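Local coordinates for protein TSC1 N-terminal domain (PDB 7A0M) that probably takes part in binding lysosomal phosphoinositide lipids as the N-terminal part of TSC1, so that the TSC complex can move to lysosomes and regulate mTORC1, at residues B[99-104]-B[149-154]; B[251-256]-B[320-325]; B[325-330]-B[336-341]. All coordinates share one frame; numbering follows the deposited sequence.

The three contacts follow one another along a chain of helices without strands. Contact 1 joins helices 89-105 and 142-153 through a salt bridge; its centre is about 31 Å from that of contact 2 and about 42 Å from that of contact 3, on the opposite side of the chain's centre from both. Contacts 2 and 3 are apolar, belong to the Hamartin family region and have centres about 12 Å apart. They share E325 and use the same helix, 323-333, which meets helix 242-255 in one and helix 335-343 in the other. They also touch directly: L252 CD2 lies 3.6 Å from Y326 CE1.

Contact 1: B[99-104]-B[149-154]; sequences LLDPVL and LVRWME
R151 reaches across from helix 142-153 and lays NE and NH2 of its guanidinium against the two carboxylate oxygens of D101 on helix 89-105. NH2 donates to OD2 over 3.0 Å and meets the syn lone pair of that oxygen, although the oxygen sits 33° out of the guanidinium plane. NE takes the other oxygen, but its 2.4 Å to OD1 is doubtfully short, and the bridge rests more safely on NH2 and OD2. The two side chains cross at about a right angle and their flat groups are turned 47° against each other, which makes this a twisted rather than a coplanar two-point bridge.

The arginine bends at its second torsion (chi2 -119°), and this turn swings CD and the guanidinium over toward the aspartate. Beside the bridge, CD of R151 passes CD1 of L104 at 4.2 Å, a light apolar touch. L104 is buried and also packs on V172 and L173 of helix 168-183.

From its own segment, three residues on, E154 steadies the arginine: NH1 of R151 gives a weak bond of 2.7 Å to OE2 of E154, which lies at the edge of the guanidinium and in its plane. A second arginine, R147, one helical turn before R151, also bridges to OD2 of D101, so two positive groups gather on a single carboxylate.

D101, R151 and E154 thus form a charge network in which R151 lies between two acids, whose OD1 and OE2 are 6.4 Å apart. Held by both, the guanidinium probably has little freedom to turn, and the cluster ties the two helices together at a partly exposed edge while L104 adds its touch to the arginine's CD; the pull of R147 and R151 together is likely to keep D101 ionised.

Contact 2: B[251-256]-B[320-325]; sequences ALVMLL and VPYLPE
Apolar contact carries this junction: V253 of helix 242-255 sets its isopropyl group against the edge of the Y322 ring. CB lies near the ring plane, 3.6 Å from CE2. Both methyls flank CE2 along the ring edge, slightly off the plane and on one side of it, with CG1 at 3.7 Å from CE2 and CG2 at 3.8 Å from both CE2 and CD2. With CG1 anti to the backbone N (chi1 171°), CB and both methyls face that edge. A face of the ring is met by its own segment, where CB of E325 stands 3.7 Å above the plane toward the rim. L252 and V253 also go on to meet Y326.

No hydrogen bond crosses between the segments. The polar order is local: V320 to L323 form a type I turn, closed by L323 N to V320 O at 3.3 Å, and Y322 stands at the N-cap position. Its backbone N is bonded to OD1 of N246, which pins the turn to helix 242-255.

What results is a helix start docked on the flank of an earlier helix running in much the same direction, a surface join consistent with an all-helical, solenoid-like stack.

Contact 3: B[325-330]-B[336-341]; sequences EYFTIL and INFVDY
F338 of helix 335-343 pushes its ring between F327 and L330 of helix 323-333, and nearly all the contact runs through it. The segment opens with I336 and N337, which fasten the start of the helix to another part of the chain: the backbone N of I336 and ND2 of N337 both bond to the carboxylate of E390.

Then comes F338, with its CB directed toward the other helix. Its CG is anti to the backbone N (chi1 -169°), which extends the ring across the gap. CE2 comes over one face of the F327 ring, 3.4 Å above the plane and shifted toward the rim, and lies 3.5 Å from F327 CD2. Seen from F338, the phenylalanine partner meets the edge of its ring. Ring centroids are 5.0 Å apart and the planes are inclined by 58°, an oblique pair that is neither stacked nor edge-to-face. L330 works on a face of the F338 ring: CB of L330 makes a CH-pi contact 4.0 Å from the centroid and 17° off the normal, and CD1 of L330 touches CZ of F338 at 4.0 Å. Replacing F338 by an alanine would probably open a gap between the helices, leaving the face of F327 and the CB of L330 without the ring they pack on.

Next in line, V339 turns to L378 of the second subunit, and F327 meets Y383 of that same subunit, so the contact borders the dimer interface. Y341 closes the segment with its OH bonded to N272.

Helix 267-278 flanks the pair: Y274 meets the F338 ring edge-to-face and also touches L330. F372 and H376 meet the F327 ring, and Y326, on the same helix as F327, reaches back to helix 242-255. No strand takes part in this wholly helical end of the chain, beside the second subunit.

Contact 1: B[99-104]-B[149-154]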
# COMPACT_ATOMS: atom_id res chain seq x y z
N LEU B 99 15.86 55.70 1.67
CA LEU B 99 15.19 55.63 2.96
C LEU B 99 15.24 54.24 3.60
O LEU B 99 14.82 54.11 4.76
CB LEU B 99 13.73 56.05 2.84
CG LEU B 99 13.44 57.45 2.28
CD1 LEU B 99 11.97 57.80 2.46
CD2 LEU B 99 14.33 58.49 2.92
N LEU B 100 15.72 53.22 2.89
CA LEU B 100 15.65 51.85 3.39
C LEU B 100 16.36 51.71 4.73
O LEU B 100 15.76 51.35 5.75
CB LEU B 100 16.23 50.88 2.36
CG LEU B 100 16.21 49.41 2.79
CD1 LEU B 100 14.79 48.96 3.10
CD2 LEU B 100 16.84 48.53 1.72
N ASP B 101 17.66 51.99 4.75
CA ASP B 101 18.47 51.83 5.96
C ASP B 101 18.05 52.77 7.08
O ASP B 101 18.02 52.35 8.25
CB ASP B 101 19.95 52.01 5.64
CG ASP B 101 20.51 50.88 4.81
OD1 ASP B 101 20.03 49.74 4.97
OD2 ASP B 101 21.44 51.11 4.00
N PRO B 102 17.73 54.05 6.81
CA PRO B 102 17.19 54.88 7.90
C PRO B 102 15.91 54.34 8.51
O PRO B 102 15.73 54.43 9.73
CB PRO B 102 16.95 56.23 7.21
CG PRO B 102 17.95 56.27 6.12
CD PRO B 102 18.05 54.86 5.62
N VAL B 103 15.01 53.77 7.70
CA VAL B 103 13.79 53.18 8.24
C VAL B 103 14.10 51.92 9.04
O VAL B 103 13.57 51.72 10.14
CB VAL B 103 12.78 52.91 7.11
CG1 VAL B 103 11.69 51.97 7.60
CG2 VAL B 103 12.18 54.21 6.61
N LEU B 104 14.96 51.05 8.50
CA LEU B 104 15.27 49.79 9.17
C LEU B 104 15.92 50.02 10.53
O LEU B 104 15.69 49.27 11.48
CB LEU B 104 16.16 48.93 8.28
CG LEU B 104 15.49 48.33 7.05
CD1 LEU B 104 16.46 47.45 6.27
CD2 LEU B 104 14.25 47.53 7.44
N LEU B 149 17.61 41.48 0.29
CA LEU B 149 18.25 40.21 0.60
C LEU B 149 19.51 40.40 1.43
O LEU B 149 19.69 39.74 2.46
CB LEU B 149 18.58 39.45 -0.69
CG LEU B 149 17.40 38.72 -1.33
CD1 LEU B 149 17.79 38.22 -2.71
CD2 LEU B 149 16.96 37.58 -0.45
N VAL B 150 20.40 41.29 0.99
CA VAL B 150 21.66 41.50 1.71
C VAL B 150 21.40 41.89 3.16
O VAL B 150 22.05 41.38 4.08
CB VAL B 150 22.52 42.56 0.98
CG1 VAL B 150 23.46 43.26 1.96
CG2 VAL B 150 23.31 41.92 -0.15
N ARG B 151 20.44 42.78 3.39
CA ARG B 151 20.10 43.15 4.76
C ARG B 151 19.42 42.01 5.52
O ARG B 151 19.55 41.92 6.74
CB ARG B 151 19.26 44.41 4.72
CG ARG B 151 20.04 45.48 3.99
CD ARG B 151 20.31 46.67 4.84
NE ARG B 151 20.96 47.72 4.07
CZ ARG B 151 22.25 47.67 3.73
NH1 ARG B 151 22.99 46.63 4.10
NH2 ARG B 151 22.80 48.66 3.05
N TRP B 152 18.67 41.17 4.82
CA TRP B 152 18.02 40.04 5.48
C TRP B 152 19.01 38.95 5.87
O TRP B 152 18.73 38.18 6.79
CB TRP B 152 16.92 39.47 4.58
CG TRP B 152 16.04 38.49 5.27
CD1 TRP B 152 14.93 38.76 6.00
CD2 TRP B 152 16.20 37.06 5.28
NE1 TRP B 152 14.38 37.59 6.48
CE2 TRP B 152 15.14 36.54 6.05
CE3 TRP B 152 17.13 36.19 4.72
CZ2 TRP B 152 14.99 35.17 6.27
CZ3 TRP B 152 16.98 34.83 4.94
CH2 TRP B 152 15.92 34.34 5.70
N MSE B 153 20.15 38.87 5.19
CA MSE B 153 21.14 37.83 5.48
C MSE B 153 22.12 38.24 6.58
O MSE B 153 22.84 37.40 7.13
CB MSE B 153 21.91 37.46 4.21
CG MSE B 153 21.05 36.92 3.08
SE MSE B 153 20.59 35.03 3.27
CE MSE B 153 19.42 34.85 1.72
N GLU B 154 22.14 39.53 6.89
CA GLU B 154 23.04 40.07 7.90
C GLU B 154 22.73 39.51 9.28
O GLU B 154 21.64 39.71 9.81
CB GLU B 154 22.95 41.60 7.92
CG GLU B 154 23.50 42.27 6.67
CD GLU B 154 23.23 43.76 6.63
OE1 GLU B 154 22.71 44.30 7.64
OE2 GLU B 154 23.53 44.39 5.60

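Contact 2: B[251-256]-B[320-325]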
# COMPACT_ATOMS: atom_id res chain seq x y z
N ALA B 251 12.37 22.17 0.63
CA ALA B 251 12.07 23.07 -0.48
C ALA B 251 11.69 22.29 -1.73
O ALA B 251 10.74 22.65 -2.43
CB ALA B 251 13.26 23.98 -0.75
N LEU B 252 12.43 21.21 -2.02
CA LEU B 252 12.12 20.41 -3.20
C LEU B 252 10.74 19.77 -3.10
O LEU B 252 9.98 19.76 -4.08
CB LEU B 252 13.19 19.34 -3.40
CG LEU B 252 13.00 18.42 -4.61
CD1 LEU B 252 13.04 19.22 -5.91
CD2 LEU B 252 14.05 17.31 -4.63
N VAL B 253 10.40 19.23 -1.93
CA VAL B 253 9.10 18.58 -1.75
C VAL B 253 7.97 19.59 -1.93
O VAL B 253 6.91 19.25 -2.47
CB VAL B 253 9.04 17.88 -0.38
CG1 VAL B 253 7.63 17.41 -0.08
CG2 VAL B 253 10.01 16.71 -0.34
N MSE B 254 8.18 20.83 -1.50
CA MSE B 254 7.16 21.86 -1.64
C MSE B 254 7.01 22.33 -3.08
O MSE B 254 5.95 22.80 -3.49
CB MSE B 254 7.47 23.05 -0.73
CG MSE B 254 7.46 22.74 0.76
SE MSE B 254 7.96 24.27 1.87
CE MSE B 254 6.38 25.38 1.60
N LEU B 255 8.09 22.21 -3.86
CA LEU B 255 8.10 22.79 -5.20
C LEU B 255 7.51 21.85 -6.24
O LEU B 255 6.83 22.31 -7.17
CB LEU B 255 9.53 23.16 -5.58
CG LEU B 255 10.13 24.43 -4.96
CD1 LEU B 255 11.64 24.42 -5.12
CD2 LEU B 255 9.53 25.66 -5.61
N LEU B 256 7.76 20.55 -6.11
CA LEU B 256 7.36 19.60 -7.14
C LEU B 256 5.87 19.63 -7.49
O LEU B 256 5.55 19.52 -8.68
CB LEU B 256 7.79 18.19 -6.73
CG LEU B 256 9.30 17.94 -6.68
CD1 LEU B 256 9.60 16.51 -6.26
CD2 LEU B 256 9.94 18.26 -8.02
N VAL B 320 18.20 11.85 7.43
CA VAL B 320 17.50 13.02 6.90
C VAL B 320 16.04 12.93 7.32
O VAL B 320 15.34 11.98 6.91
CB VAL B 320 17.62 13.09 5.37
CG1 VAL B 320 16.96 14.35 4.84
CG2 VAL B 320 19.09 13.03 4.96
N PRO B 321 15.54 13.86 8.14
CA PRO B 321 14.16 13.72 8.66
C PRO B 321 13.08 13.72 7.59
O PRO B 321 12.09 13.00 7.72
CB PRO B 321 14.03 14.92 9.60
CG PRO B 321 15.43 15.27 9.98
CD PRO B 321 16.26 14.98 8.77
N TYR B 322 13.24 14.52 6.53
CA TYR B 322 12.21 14.68 5.52
C TYR B 322 12.27 13.63 4.42
O TYR B 322 11.54 13.75 3.43
CB TYR B 322 12.28 16.08 4.92
CG TYR B 322 10.92 16.72 4.71
CD1 TYR B 322 10.12 17.07 5.79
CD2 TYR B 322 10.45 16.98 3.43
CE1 TYR B 322 8.88 17.66 5.60
CE2 TYR B 322 9.21 17.57 3.23
CZ TYR B 322 8.43 17.91 4.32
OH TYR B 322 7.20 18.49 4.13
N LEU B 323 13.13 12.63 4.55
CA LEU B 323 13.21 11.57 3.55
C LEU B 323 11.89 10.83 3.33
O LEU B 323 11.56 10.56 2.16
CB LEU B 323 14.33 10.58 3.91
CG LEU B 323 14.56 9.43 2.93
CD1 LEU B 323 14.92 9.97 1.55
CD2 LEU B 323 15.65 8.50 3.44
N PRO B 324 11.11 10.46 4.36
CA PRO B 324 9.83 9.78 4.08
C PRO B 324 8.89 10.59 3.21
O PRO B 324 8.23 10.02 2.33
CB PRO B 324 9.24 9.55 5.49
CG PRO B 324 10.42 9.53 6.38
CD PRO B 324 11.39 10.51 5.81
N GLU B 325 8.80 11.90 3.43
CA GLU B 325 7.95 12.74 2.59
C GLU B 325 8.47 12.79 1.16
O GLU B 325 7.69 12.96 0.22
CB GLU B 325 7.85 14.14 3.18
CG GLU B 325 7.14 14.21 4.53
CD GLU B 325 8.04 13.82 5.69
OE1 GLU B 325 9.16 13.32 5.45
OE2 GLU B 325 7.62 14.00 6.85

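Contact 3: B[325-330]-B[336-341]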
# COMPACT_ATOMS: atom_id res chain seq x y z
N GLU B 325 8.80 11.90 3.43
CA GLU B 325 7.95 12.74 2.59
C GLU B 325 8.47 12.79 1.16
O GLU B 325 7.69 12.96 0.22
CB GLU B 325 7.85 14.14 3.18
CG GLU B 325 7.14 14.21 4.53
CD GLU B 325 8.04 13.82 5.69
OE1 GLU B 325 9.16 13.32 5.45
OE2 GLU B 325 7.62 14.00 6.85
N TYR B 326 9.79 12.66 0.97
CA TYR B 326 10.35 12.65 -0.38
C TYR B 326 9.96 11.37 -1.12
O TYR B 326 9.66 11.41 -2.32
CB TYR B 326 11.87 12.80 -0.31
CG TYR B 326 12.53 12.98 -1.66
CD1 TYR B 326 12.02 13.88 -2.59
CD2 TYR B 326 13.68 12.27 -1.99
CE1 TYR B 326 12.62 14.05 -3.82
CE2 TYR B 326 14.29 12.44 -3.22
CZ TYR B 326 13.76 13.34 -4.13
OH TYR B 326 14.37 13.51 -5.35
N PHE B 327 9.97 10.23 -0.42
CA PHE B 327 9.47 9.00 -1.02
C PHE B 327 8.01 9.16 -1.45
O PHE B 327 7.63 8.72 -2.54
CB PHE B 327 9.61 7.84 -0.03
CG PHE B 327 9.21 6.50 -0.58
CD1 PHE B 327 7.87 6.12 -0.62
CD2 PHE B 327 10.16 5.61 -1.05
CE1 PHE B 327 7.50 4.88 -1.13
CE2 PHE B 327 9.80 4.37 -1.55
CZ PHE B 327 8.46 4.01 -1.59
N THR B 328 7.19 9.78 -0.60
CA THR B 328 5.77 9.93 -0.90
C THR B 328 5.55 10.76 -2.16
O THR B 328 4.73 10.41 -3.00
CB THR B 328 5.06 10.56 0.30
OG1 THR B 328 5.04 9.63 1.39
CG2 THR B 328 3.63 10.94 -0.07
N ILE B 329 6.29 11.86 -2.30
CA ILE B 329 6.06 12.74 -3.45
C ILE B 329 6.60 12.11 -4.73
O ILE B 329 6.01 12.29 -5.80
CB ILE B 329 6.65 14.14 -3.19
CG1 ILE B 329 6.09 15.16 -4.18
CG2 ILE B 329 8.18 14.12 -3.25
CD1 ILE B 329 4.59 15.32 -4.09
N LEU B 330 7.70 11.37 -4.65
CA LEU B 330 8.21 10.67 -5.82
C LEU B 330 7.28 9.54 -6.23
O LEU B 330 6.96 9.37 -7.41
CB LEU B 330 9.62 10.13 -5.55
CG LEU B 330 10.76 11.13 -5.38
CD1 LEU B 330 12.05 10.40 -5.04
CD2 LEU B 330 10.93 11.99 -6.63
N ILE B 336 5.57 4.26 -11.24
CA ILE B 336 6.09 3.18 -12.07
C ILE B 336 7.57 3.38 -12.36
O ILE B 336 8.36 2.43 -12.32
CB ILE B 336 5.27 3.06 -13.36
CG1 ILE B 336 3.79 2.85 -13.03
CG2 ILE B 336 5.79 1.92 -14.22
CD1 ILE B 336 2.89 2.81 -14.24
N ASN B 337 7.97 4.62 -12.65
CA ASN B 337 9.39 4.91 -12.84
C ASN B 337 10.17 4.81 -11.54
O ASN B 337 11.34 4.41 -11.54
CB ASN B 337 9.57 6.29 -13.47
CG ASN B 337 9.25 6.30 -14.95
OD1 ASN B 337 10.13 6.15 -15.79
ND2 ASN B 337 7.97 6.47 -15.28
N PHE B 338 9.55 5.17 -10.41
CA PHE B 338 10.25 5.14 -9.13
C PHE B 338 10.55 3.71 -8.70
O PHE B 338 11.68 3.38 -8.33
CB PHE B 338 9.43 5.86 -8.06
CG PHE B 338 10.18 6.10 -6.78
CD1 PHE B 338 11.57 6.17 -6.77
CD2 PHE B 338 9.50 6.23 -5.58
CE1 PHE B 338 12.26 6.39 -5.59
CE2 PHE B 338 10.18 6.44 -4.40
CZ PHE B 338 11.56 6.52 -4.40
N VAL B 339 9.54 2.83 -8.75
CA VAL B 339 9.76 1.45 -8.34
C VAL B 339 10.66 0.73 -9.34
O VAL B 339 11.34 -0.23 -8.98
CB VAL B 339 8.42 0.72 -8.14
CG1 VAL B 339 7.53 1.48 -7.17
CG2 VAL B 339 7.72 0.51 -9.48
N ASP B 340 10.67 1.18 -10.60
CA ASP B 340 11.60 0.61 -11.56
C ASP B 340 13.04 1.01 -11.26
O ASP B 340 13.96 0.22 -11.51
CB ASP B 340 11.22 1.03 -12.98
CG ASP B 340 12.00 0.28 -14.04
OD1 ASP B 340 11.67 -0.90 -14.30
OD2 ASP B 340 12.95 0.86 -14.61
N TYR B 341 13.25 2.22 -10.73
CA TYR B 341 14.58 2.60 -10.28
C TYR B 341 15.03 1.71 -9.13
O TYR B 341 16.18 1.25 -9.10
CB TYR B 341 14.60 4.07 -9.88
CG TYR B 341 15.91 4.54 -9.28
CD1 TYR B 341 16.96 4.93 -10.10
CD2 TYR B 341 16.09 4.59 -7.90
CE1 TYR B 341 18.16 5.36 -9.56
CE2 TYR B 341 17.29 5.02 -7.36
CZ TYR B 341 18.32 5.40 -8.19
OH TYR B 341 19.51 5.83 -7.65